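PDB 4UAP: glycosyl hydrolase, family 31/fibronectin type III domain protein from Clostridium perfringens, which binds galacto-configured sugars such as N-acetylgalactosamine through a family 32 carbohydrate-binding module, probably helping the parent glycoside hydrolase to hold its glycan substrates. Local coordinates for residues S13-L24 with D33-F43; G80-K88 with H134-I142. All coordinates share one frame; numbering follows the deposited sequence.

Contact 1. Residues S13-L24 with D33-F43. With CA (calcium ion), chain D; NGA (2-acetamido-2-deoxy-beta-D-galactopyranose), chain C.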
loop_
_atom_site.group_PDB
_atom_site.type_symbol
_atom_site.label_atom_id
_atom_site.label_comp_id
_atom_site.label_asym_id
_atom_site.label_seq_id
_atom_site.Cartn_x
_atom_site.Cartn_y
_atom_site.Cartn_z
ATOM N N SER A 13 -10.425 0.368 10.664
ATOM C CA SER A 13 -10.387 -0.078 12.054
ATOM C C SER A 13 -9.116 -0.899 12.319
ATOM O O SER A 13 -8.814 -1.211 13.468
ATOM C CB SER A 13 -11.645 -0.882 12.425
ATOM O OG SER A 13 -11.623 -2.182 11.870
ATOM N N GLN A 14 -8.365 -1.227 11.263
ATOM C CA GLN A 14 -7.103 -1.971 11.400
ATOM C C GLN A 14 -5.895 -1.071 11.643
ATOM O O GLN A 14 -4.798 -1.557 11.914
ATOM C CB GLN A 14 -6.818 -2.801 10.150
ATOM C CG GLN A 14 -7.915 -3.745 9.750
ATOM C CD GLN A 14 -8.195 -4.766 10.810
ATOM O OE1 GLN A 14 -7.386 -5.658 11.060
ATOM N NE2 GLN A 14 -9.344 -4.643 11.452
ATOM N N LEU A 15 -6.099 0.233 11.534
ATOM C CA LEU A 15 -4.990 1.158 11.381
ATOM C C LEU A 15 -4.786 2.018 12.603
ATOM O O LEU A 15 -5.723 2.287 13.356
ATOM C CB LEU A 15 -5.215 2.059 10.160
ATOM C CG LEU A 15 -5.450 1.304 8.855
ATOM C CD1 LEU A 15 -5.652 2.295 7.696
ATOM C CD2 LEU A 15 -4.298 0.348 8.591
ATOM N N GLN A 16 -3.548 2.460 12.783
ATOM C CA GLN A 16 -3.191 3.307 13.909
ATOM C C GLN A 16 -3.803 4.689 13.740
ATOM O O GLN A 16 -3.794 5.254 12.643
ATOM C CB GLN A 16 -1.668 3.416 14.037
ATOM C CG GLN A 16 -1.196 4.339 15.162
ATOM C CD GLN A 16 -1.647 3.865 16.530
ATOM O OE1 GLN A 16 -1.856 2.666 16.753
ATOM N NE2 GLN A 16 -1.809 4.805 17.453
ATOM N N SER A 17 -4.322 5.236 14.835
ATOM C CA SER A 17 -4.927 6.566 14.814
ATOM C C SER A 17 -3.991 7.607 14.201
ATOM O O SER A 17 -2.828 7.702 14.579
ATOM C CB SER A 17 -5.316 6.982 16.239
ATOM O OG SER A 17 -5.895 8.273 16.249
ATOM N N GLY A 18 -4.493 8.396 13.258
ATOM C CA GLY A 18 -3.671 9.428 12.649
ATOM C C GLY A 18 -2.771 8.920 11.536
ATOM O O GLY A 18 -2.068 9.698 10.896
ATOM N N MET A 19 -2.810 7.612 11.301
ATOM C CA MET A 19 -1.966 6.951 10.310
ATOM C C MET A 19 -2.840 6.088 9.404
ATOM O O MET A 19 -2.547 4.916 9.166
ATOM C CB MET A 19 -0.881 6.105 11.006
ATOM C CG MET A 19 -0.111 6.871 12.099
ATOM S SD MET A 19 1.282 5.969 12.856
ATOM C CE MET A 19 2.477 6.068 11.544
ATOM N N GLY A 20 -3.924 6.678 8.901
ATOM C CA GLY A 20 -4.908 5.934 8.133
ATOM C C GLY A 20 -4.664 5.915 6.631
ATOM O O GLY A 20 -3.590 6.276 6.158
ATOM N N LEU A 21 -5.684 5.491 5.889
ATOM C CA LEU A 21 -5.596 5.298 4.440
ATOM C C LEU A 21 -5.153 6.546 3.685
ATOM O O LEU A 21 -4.492 6.453 2.661
ATOM C CB LEU A 21 -6.957 4.832 3.899
ATOM C CG LEU A 21 -7.418 3.454 4.390
ATOM C CD1 LEU A 21 -8.861 3.162 3.962
ATOM C CD2 LEU A 21 -6.483 2.389 3.883
ATOM N N ASP A 22 -5.538 7.711 4.194
ATOM C CA ASP A 22 -5.212 8.982 3.564
ATOM C C ASP A 22 -3.707 9.190 3.437
ATOM O O ASP A 22 -3.243 9.866 2.513
ATOM C CB ASP A 22 -5.840 10.135 4.354
ATOM C CG ASP A 22 -5.371 10.170 5.802
ATOM O OD1 ASP A 22 -5.716 9.243 6.566
ATOM O OD2 ASP A 22 -4.655 11.122 6.180
ATOM N N LYS A 23 -2.944 8.587 4.346
ATOM C CA LYS A 23 -1.481 8.730 4.331
ATOM C C LYS A 23 -0.834 7.948 3.183
ATOM O O LYS A 23 0.363 8.080 2.931
ATOM C CB LYS A 23 -0.890 8.289 5.678
ATOM C CG LYS A 23 -1.286 9.193 6.861
ATOM C CD LYS A 23 -0.774 10.620 6.647
ATOM C CE LYS A 23 -1.175 11.563 7.789
ATOM N NZ LYS A 23 -0.300 11.414 8.986
ATOM N N LEU A 24 -1.616 7.122 2.496
ATOM C CA LEU A 24 -1.104 6.418 1.320
ATOM C C LEU A 24 -1.044 7.344 0.113
ATOM O O LEU A 24 -0.291 7.098 -0.827
ATOM C CB LEU A 24 -1.975 5.199 0.975
ATOM C CG LEU A 24 -2.020 4.043 1.975
ATOM C CD1 LEU A 24 -3.106 3.017 1.570
ATOM C CD2 LEU A 24 -0.643 3.374 2.101
ATOM N N ASP A 33 7.150 8.955 10.713
ATOM C CA ASP A 33 5.849 8.553 11.263
ATOM C C ASP A 33 4.713 9.369 10.658
ATOM O O ASP A 33 3.611 8.853 10.434
ATOM C CB ASP A 33 5.802 8.717 12.788
ATOM C CG ASP A 33 6.652 7.694 13.526
ATOM O OD1 ASP A 33 7.085 6.696 12.908
ATOM O OD2 ASP A 33 6.869 7.885 14.744
ATOM N N SER A 34 4.981 10.650 10.409
ATOM C CA SER A 34 3.951 11.560 9.926
ATOM C C SER A 34 3.553 11.317 8.458
ATOM O O SER A 34 2.542 11.850 7.992
ATOM C CB SER A 34 4.418 13.006 10.106
ATOM O OG SER A 34 5.603 13.238 9.367
ATOM N N SER A 35 4.336 10.514 7.741
ATOM C CA SER A 35 4.050 10.204 6.328
ATOM C C SER A 35 3.227 8.930 6.114
ATOM O O SER A 35 2.587 8.763 5.071
ATOM C CB SER A 35 5.357 10.054 5.534
ATOM O OG SER A 35 6.176 11.210 5.619
ATOM N N ARG A 36 3.253 8.027 7.089
ATOM C CA ARG A 36 2.885 6.633 6.843
ATOM C C ARG A 36 1.455 6.239 7.187
ATOM O O ARG A 36 0.822 6.847 8.053
ATOM C CB ARG A 36 3.817 5.701 7.636
ATOM C CG ARG A 36 5.304 5.875 7.376
ATOM C CD ARG A 36 6.066 4.663 7.905
ATOM N NE ARG A 36 5.620 4.310 9.252
ATOM C CZ ARG A 36 6.174 4.755 10.378
ATOM N NH1 ARG A 36 7.229 5.571 10.345
ATOM N NH2 ARG A 36 5.671 4.375 11.544
ATOM N N MET A 37 0.975 5.202 6.498
ATOM C CA MET A 37 -0.138 4.372 6.950
ATOM C C MET A 37 0.446 3.181 7.712
ATOM O O MET A 37 1.293 2.458 7.178
ATOM C CB MET A 37 -0.985 3.877 5.765
ATOM C CG MET A 37 -2.231 3.045 6.160
ATOM S SD MET A 37 -2.718 1.744 4.984
ATOM C CE MET A 37 -1.488 0.535 5.434
ATOM N N ASP A 38 -0.001 2.986 8.952
ATOM C CA ASP A 38 0.461 1.893 9.801
ATOM C C ASP A 38 -0.728 1.084 10.324
ATOM O O ASP A 38 -1.752 1.652 10.702
ATOM C CB ASP A 38 1.252 2.420 11.010
ATOM C CG ASP A 38 2.726 2.739 10.702
ATOM O OD1 ASP A 38 3.113 2.964 9.530
ATOM O OD2 ASP A 38 3.504 2.776 11.675
ATOM N N LEU A 39 -0.579 -0.234 10.374
ATOM C CA LEU A 39 -1.467 -1.071 11.170
ATOM C C LEU A 39 -1.370 -0.611 12.626
ATOM O O LEU A 39 -0.351 -0.037 13.019
ATOM C CB LEU A 39 -1.072 -2.540 11.032
ATOM C CG LEU A 39 -2.136 -3.467 10.451
ATOM C CD1 LEU A 39 -2.566 -2.992 9.072
ATOM C CD2 LEU A 39 -1.626 -4.911 10.415
ATOM N N LYS A 40 -2.408 -0.857 13.424
ATOM C CA LYS A 40 -2.415 -0.412 14.822
ATOM C C LYS A 40 -1.124 -0.757 15.564
ATOM O O LYS A 40 -0.663 -1.904 15.541
ATOM C CB LYS A 40 -3.598 -1.024 15.583
ATOM C CG LYS A 40 -4.951 -0.394 15.294
ATOM C CD LYS A 40 -6.028 -1.016 16.184
ATOM C CE LYS A 40 -7.410 -0.470 15.844
ATOM N NZ LYS A 40 -7.408 1.008 15.674
ATOM N N TRP A 41 -0.540 0.238 16.222
ATOM C CA TRP A 41 0.653 -0.008 17.032
ATOM C C TRP A 41 0.326 -0.854 18.255
ATOM O O TRP A 41 -0.774 -0.771 18.804
ATOM C CB TRP A 41 1.294 1.306 17.479
ATOM C CG TRP A 41 1.919 2.092 16.370
ATOM C CD1 TRP A 41 1.762 1.894 15.020
ATOM C CD2 TRP A 41 2.793 3.213 16.514
ATOM N NE1 TRP A 41 2.495 2.823 14.323
ATOM C CE2 TRP A 41 3.137 3.644 15.214
ATOM C CE3 TRP A 41 3.337 3.884 17.621
ATOM C CZ2 TRP A 41 3.996 4.726 14.988
ATOM C CZ3 TRP A 41 4.189 4.961 17.394
ATOM C CH2 TRP A 41 4.509 5.370 16.087
ATOM N N ILE A 42 1.281 -1.681 18.660
ATOM C CA ILE A 42 1.153 -2.488 19.859
ATOM C C ILE A 42 1.785 -1.766 21.044
ATOM O O ILE A 42 2.992 -1.543 21.051
ATOM C CB ILE A 42 1.836 -3.856 19.698
ATOM C CG1 ILE A 42 1.369 -4.549 18.417
ATOM C CG2 ILE A 42 1.574 -4.721 20.925
ATOM C CD1 ILE A 42 -0.100 -4.669 18.315
ATOM N N PHE A 43 0.974 -1.418 22.040
ATOM C CA PHE A 43 1.430 -0.609 23.171
ATOM C C PHE A 43 1.630 -1.409 24.451
ATOM O O PHE A 43 2.379 -0.992 25.330
ATOM C CB PHE A 43 0.436 0.517 23.457
ATOM C CG PHE A 43 0.390 1.576 22.390
ATOM C CD1 PHE A 43 1.309 2.604 22.384
ATOM C CD2 PHE A 43 -0.586 1.546 21.401
ATOM C CE1 PHE A 43 1.269 3.585 21.412
ATOM C CE2 PHE A 43 -0.630 2.520 20.430
ATOM C CZ PHE A 43 0.293 3.542 20.431
HETATM CA CA CA D . 2.322 9.226 2.745
HETATM C C1 NGA C . 7.210 0.213 16.997
HETATM C C2 NGA C . 7.714 1.214 15.962
HETATM C C3 NGA C . 6.542 1.967 15.369
HETATM C C4 NGA C . 5.517 0.958 14.865
HETATM C C5 NGA C . 5.028 0.129 16.053
HETATM C C6 NGA C . 4.005 -0.956 15.740
HETATM C C7 NGA C . 9.904 2.345 16.071
HETATM C C8 NGA C . 10.731 3.372 16.788
HETATM N N2 NGA C . 8.668 2.156 16.551
HETATM O O1 NGA C . 8.238 -0.719 17.231
HETATM O O3 NGA C . 7.042 2.796 14.348
HETATM O O4 NGA C . 6.139 0.124 13.912
HETATM O O5 NGA C . 6.111 -0.568 16.593
HETATM O O6 NGA C . 3.745 -1.721 16.912
HETATM O O7 NGA C . 10.374 1.734 15.100
HETATM O O HOH W 1 -2.954 0.889 18.533
HETATM O O HOH W 2 1.123 9.069 9.587
#

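Contact 2. Residues G80-K88 with H134-I142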
loop_
_atom_site.group_PDB
_atom_site.type_symbol
_atom_site.label_atom_id
_atom_site.label_comp_id
_atom_site.label_asym_id
_atom_site.label_seq_id
_atom_site.Cartn_x
_atom_site.Cartn_y
_atom_site.Cartn_z
ATOM N N GLY A 80 19.233 3.016 4.830
ATOM C CA GLY A 80 18.845 2.410 3.570
ATOM C C GLY A 80 18.382 0.964 3.632
ATOM O O GLY A 80 17.967 0.404 2.613
ATOM N N THR A 81 18.451 0.344 4.807
ATOM C CA THR A 81 17.900 -0.998 4.970
ATOM C C THR A 81 16.389 -0.900 5.221
ATOM O O THR A 81 15.907 0.111 5.726
ATOM C CB THR A 81 18.559 -1.758 6.131
ATOM O OG1 THR A 81 18.354 -1.022 7.344
ATOM C CG2 THR A 81 20.071 -1.936 5.882
ATOM N N ILE A 82 15.648 -1.947 4.869
ATOM C CA ILE A 82 14.196 -1.928 5.040
ATOM C C ILE A 82 13.831 -2.154 6.519
ATOM O O ILE A 82 14.399 -3.026 7.192
ATOM C CB ILE A 82 13.518 -2.980 4.151
ATOM C CG1 ILE A 82 12.009 -2.733 4.074
ATOM C CG2 ILE A 82 13.840 -4.402 4.641
ATOM C CD1 ILE A 82 11.361 -3.368 2.844
ATOM N N ASN A 83 12.902 -1.352 7.033
ATOM C CA ASN A 83 12.536 -1.444 8.443
ATOM C C ASN A 83 11.759 -2.718 8.737
ATOM O O ASN A 83 11.081 -3.264 7.868
ATOM C CB ASN A 83 11.723 -0.214 8.875
ATOM C CG ASN A 83 11.366 -0.237 10.354
ATOM O OD1 ASN A 83 10.226 -0.522 10.722
ATOM N ND2 ASN A 83 12.350 0.051 11.210
ATOM N N ILE A 84 11.865 -3.196 9.968
ATOM C CA ILE A 84 11.198 -4.425 10.376
ATOM C C ILE A 84 9.653 -4.361 10.242
ATOM O O ILE A 84 8.989 -5.389 10.070
ATOM C CB ILE A 84 11.598 -4.770 11.830
ATOM C CG1 ILE A 84 11.238 -6.215 12.179
ATOM C CG2 ILE A 84 11.000 -3.775 12.804
ATOM C CD1 ILE A 84 11.687 -6.626 13.585
ATOM N N ALA A 85 9.079 -3.159 10.293
ATOM C CA ALA A 85 7.623 -3.025 10.181
ATOM C C ALA A 85 7.150 -2.924 8.725
ATOM O O ALA A 85 5.951 -2.940 8.460
ATOM C CB ALA A 85 7.143 -1.807 10.977
ATOM N N ALA A 86 8.089 -2.824 7.785
ATOM C CA ALA A 86 7.739 -2.682 6.373
ATOM C C ALA A 86 7.105 -3.937 5.757
ATOM O O ALA A 86 7.237 -5.057 6.265
ATOM C CB ALA A 86 8.979 -2.284 5.568
ATOM N N MET A 87 6.412 -3.722 4.646
ATOM C CA MET A 87 5.831 -4.795 3.846
ATOM C C MET A 87 6.924 -5.755 3.337
ATOM O O MET A 87 8.023 -5.326 2.969
ATOM C CB MET A 87 5.045 -4.193 2.672
ATOM C CG MET A 87 3.948 -5.100 2.079
ATOM S SD MET A 87 2.899 -4.173 0.916
ATOM C CE MET A 87 4.116 -3.603 -0.257
ATOM N N LYS A 88 6.617 -7.048 3.334
ATOM C CA LYS A 88 7.537 -8.071 2.844
ATOM C C LYS A 88 6.965 -8.779 1.620
ATOM O O LYS A 88 7.710 -9.254 0.766
ATOM C CB LYS A 88 7.829 -9.101 3.934
ATOM C CG LYS A 88 8.873 -10.142 3.520
ATOM C CD LYS A 88 9.129 -11.175 4.620
ATOM C CE LYS A 88 10.315 -12.062 4.261
ATOM N NZ LYS A 88 10.534 -13.153 5.259
ATOM N N HIS A 134 7.850 -7.581 7.645
ATOM C CA HIS A 134 9.108 -8.130 8.142
ATOM C C HIS A 134 9.093 -8.428 9.630
ATOM O O HIS A 134 10.119 -8.802 10.193
ATOM C CB HIS A 134 10.260 -7.179 7.826
ATOM C CG HIS A 134 10.646 -7.188 6.383
ATOM N ND1 HIS A 134 10.085 -6.333 5.460
ATOM C CD2 HIS A 134 11.495 -7.987 5.693
ATOM C CE1 HIS A 134 10.589 -6.588 4.264
ATOM N NE2 HIS A 134 11.447 -7.585 4.380
ATOM N N LYS A 135 7.940 -8.270 10.273
ATOM C CA LYS A 135 7.879 -8.454 11.724
ATOM C C LYS A 135 6.895 -9.545 12.083
ATOM O O LYS A 135 7.293 -10.614 12.532
ATOM C CB LYS A 135 7.501 -7.143 12.425
ATOM C CG LYS A 135 7.672 -7.174 13.939
ATOM C CD LYS A 135 7.251 -5.848 14.535
ATOM C CE LYS A 135 7.337 -5.868 16.060
ATOM N NZ LYS A 135 6.964 -4.531 16.622
ATOM N N ASP A 136 5.610 -9.272 11.876
ATOM C CA ASP A 136 4.561 -10.237 12.191
ATOM C C ASP A 136 3.252 -9.797 11.551
ATOM O O ASP A 136 3.172 -8.712 10.978
ATOM C CB ASP A 136 4.379 -10.397 13.707
ATOM C CG ASP A 136 4.066 -9.074 14.418
ATOM O OD1 ASP A 136 3.135 -8.343 13.998
ATOM O OD2 ASP A 136 4.755 -8.763 15.416
ATOM N N LYS A 137 2.224 -10.630 11.676
ATOM C CA LYS A 137 0.969 -10.384 10.974
ATOM C C LYS A 137 0.154 -9.247 11.593
ATOM O O LYS A 137 -0.905 -8.898 11.079
ATOM C CB LYS A 137 0.128 -11.664 10.930
ATOM C CG LYS A 137 -0.516 -12.023 12.271
ATOM C CD LYS A 137 -1.586 -13.113 12.098
ATOM C CE LYS A 137 -2.437 -13.274 13.355
ATOM N NZ LYS A 137 -1.629 -13.666 14.550
ATOM N N ASN A 138 0.629 -8.669 12.694
ATOM C CA ASN A 138 -0.071 -7.527 13.284
ATOM C C ASN A 138 0.658 -6.209 13.045
ATOM O O ASN A 138 0.361 -5.207 13.698
ATOM C CB ASN A 138 -0.275 -7.722 14.790
ATOM C CG ASN A 138 -1.075 -8.967 15.119
ATOM O OD1 ASN A 138 -0.611 -9.822 15.857
ATOM N ND2 ASN A 138 -2.287 -9.071 14.571
ATOM N N THR A 139 1.591 -6.202 12.099
ATOM C CA THR A 139 2.427 -5.033 11.874
ATOM C C THR A 139 2.574 -4.731 10.381
ATOM O O THR A 139 2.766 -5.637 9.571
ATOM C CB THR A 139 3.833 -5.236 12.510
ATOM O OG1 THR A 139 3.687 -5.604 13.891
ATOM C CG2 THR A 139 4.674 -3.969 12.412
ATOM N N LEU A 140 2.488 -3.454 10.024
ATOM C CA LEU A 140 2.633 -3.029 8.634
ATOM C C LEU A 140 2.819 -1.526 8.573
ATOM O O LEU A 140 2.075 -0.786 9.218
ATOM C CB LEU A 140 1.396 -3.422 7.807
ATOM C CG LEU A 140 1.451 -2.989 6.337
ATOM C CD1 LEU A 140 2.507 -3.803 5.581
ATOM C CD2 LEU A 140 0.089 -3.105 5.684
ATOM N N ALA A 141 3.794 -1.077 7.788
ATOM C CA ALA A 141 4.000 0.346 7.559
ATOM C C ALA A 141 4.229 0.592 6.078
ATOM O O ALA A 141 5.095 -0.028 5.465
ATOM C CB ALA A 141 5.184 0.868 8.379
ATOM N N ILE A 142 3.448 1.501 5.506
ATOM C CA ILE A 142 3.618 1.908 4.118
ATOM C C ILE A 142 3.666 3.433 4.049
ATOM O O ILE A 142 2.807 4.101 4.618
ATOM C CB ILE A 142 2.472 1.365 3.234
ATOM C CG1 ILE A 142 2.458 -0.171 3.272
ATOM C CG2 ILE A 142 2.600 1.891 1.803
ATOM C CD1 ILE A 142 1.222 -0.801 2.564
HETATM O O HOH W 3 6.569 -1.016 3.539
#

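Contact 1. Residues S13-L24 with D33-F43
Gln16 crosses one face of the Trp41 indole at about a right angle, its CG making a CH-pi contact with the five-membered ring. C4 of the N-acetylgalactosamine lies over the opposite face, toward its rim. The anti placement of Gln16 CG to the backbone N (chi1 178°) and a bend at chi2 (62°) put CG over the ring and bring OE1 back to Trp41 N, which donates at 2.8 Å. OE1 also accepts from a water shared with Trp41 O. Beside this, Gln16 N gives to Asp38 O, Lys40 N to Gln14 O, Asp38 N to Met19 O and Lys40 NZ to Leu15 O.

Arg36 grips Asp38 side-on, NE to OD1 at 2.9 Å and NH2 to OD2 at 2.7 Å. Trp41 NE1 bonds to the anti lone pair of the same OD2. Arg36 NH1 bridges to Asp33 OD1, and Ile42 N donates to O6 of the sugar. Met19 CE packs on the Asp38 carboxylate; Met19 SD makes an oblique Met-aromatic contact with Trp41. Lys23 NZ donates to Gly18 O, Ser34 O and a water.

Lys23 O and Ser35 O bind calcium. Strand 37-38 pairs with strand 141-149, while Leu15 and Met37 pack on Phe55 of strand 55-61.

Contact 2. Residues G80-K88 with H134-I142
His134 sits between Ile82 and Lys88, and its ring is covered on both faces. Lys88 CB lies over the ring centre, 3.8 Å from the centroid. Ile82 CG2 lies over the opposite face, offset toward the rim. Both are CH-pi contacts, and the two side chains cross the histidine at about a right angle. The lysine chain is extended, so its amino group runs on past the ring.

One carbonyl holds both the backbone and the ring of His134. Ala86 O accepts from His134 N at 2.9 Å, and from ND1 at 3.2 Å. His134 N lies nearly in line with the C=O bond of Ala86, though the hydrogen bond is bent at the hydrogen (147°). ND1 stands well above the carbonyl plane. CG lies beside the backbone N (chi1 -74°), which brings ND1 round to the same carbonyl. These two hydrogen bonds to one oxygen should limit rotation of the ring. ND1 acts as a donor here.

Beyond the histidine, Ala85 CB meets Thr139 CG2 at 3.6 Å. Ala85 O receives a weak bond from Ala141 N. A water bridges Met87 N and Ala141 O where the two backbones diverge. Further inside, Met87 CB lies beside Leu140 CD1, and Met87 SD touches Ile142 CD1.

Two Asx turns shape the loops. Asn83 OD1 accepts from Ala85 N at 2.9 Å, and Asn83 ND2 bonds to Asn77. Asp136 OD1 takes bonds from Asn138 N and Thr139 OG1.

Ala85 touches the bound sugar. The arrangement is consistent with the binding sites of family 32 modules, where loops at one end of a beta-sandwich form the pocket.

How the contacts relate
Both segments of contact 1 precede those of contact 2 in the sequence; the centres are about 13 Å apart. The two contacts meet within one sheet, through bonds that run along and just beyond its strands. Met37 N lies 2.8 Å from Ile142 O and Leu39 N lies 2.9 Å from Leu140 O, both probable hydrogen bonds. Asp38 OD1 also packs on Ala141 CB. Residues 80-88 lead into strand 87-96 of the other sheet, so contact 2 brings the two sheets together. The sugar pocket draws on Arg36, Trp41 and Ile42 of contact 1 and Ala85 of contact 2, with Arg75 completing it. Calcium takes Lys23 and Ser35 from contact 1, Asp26 and Thr28 from between its segments, and Asn143 and Glu144 just past contact 2.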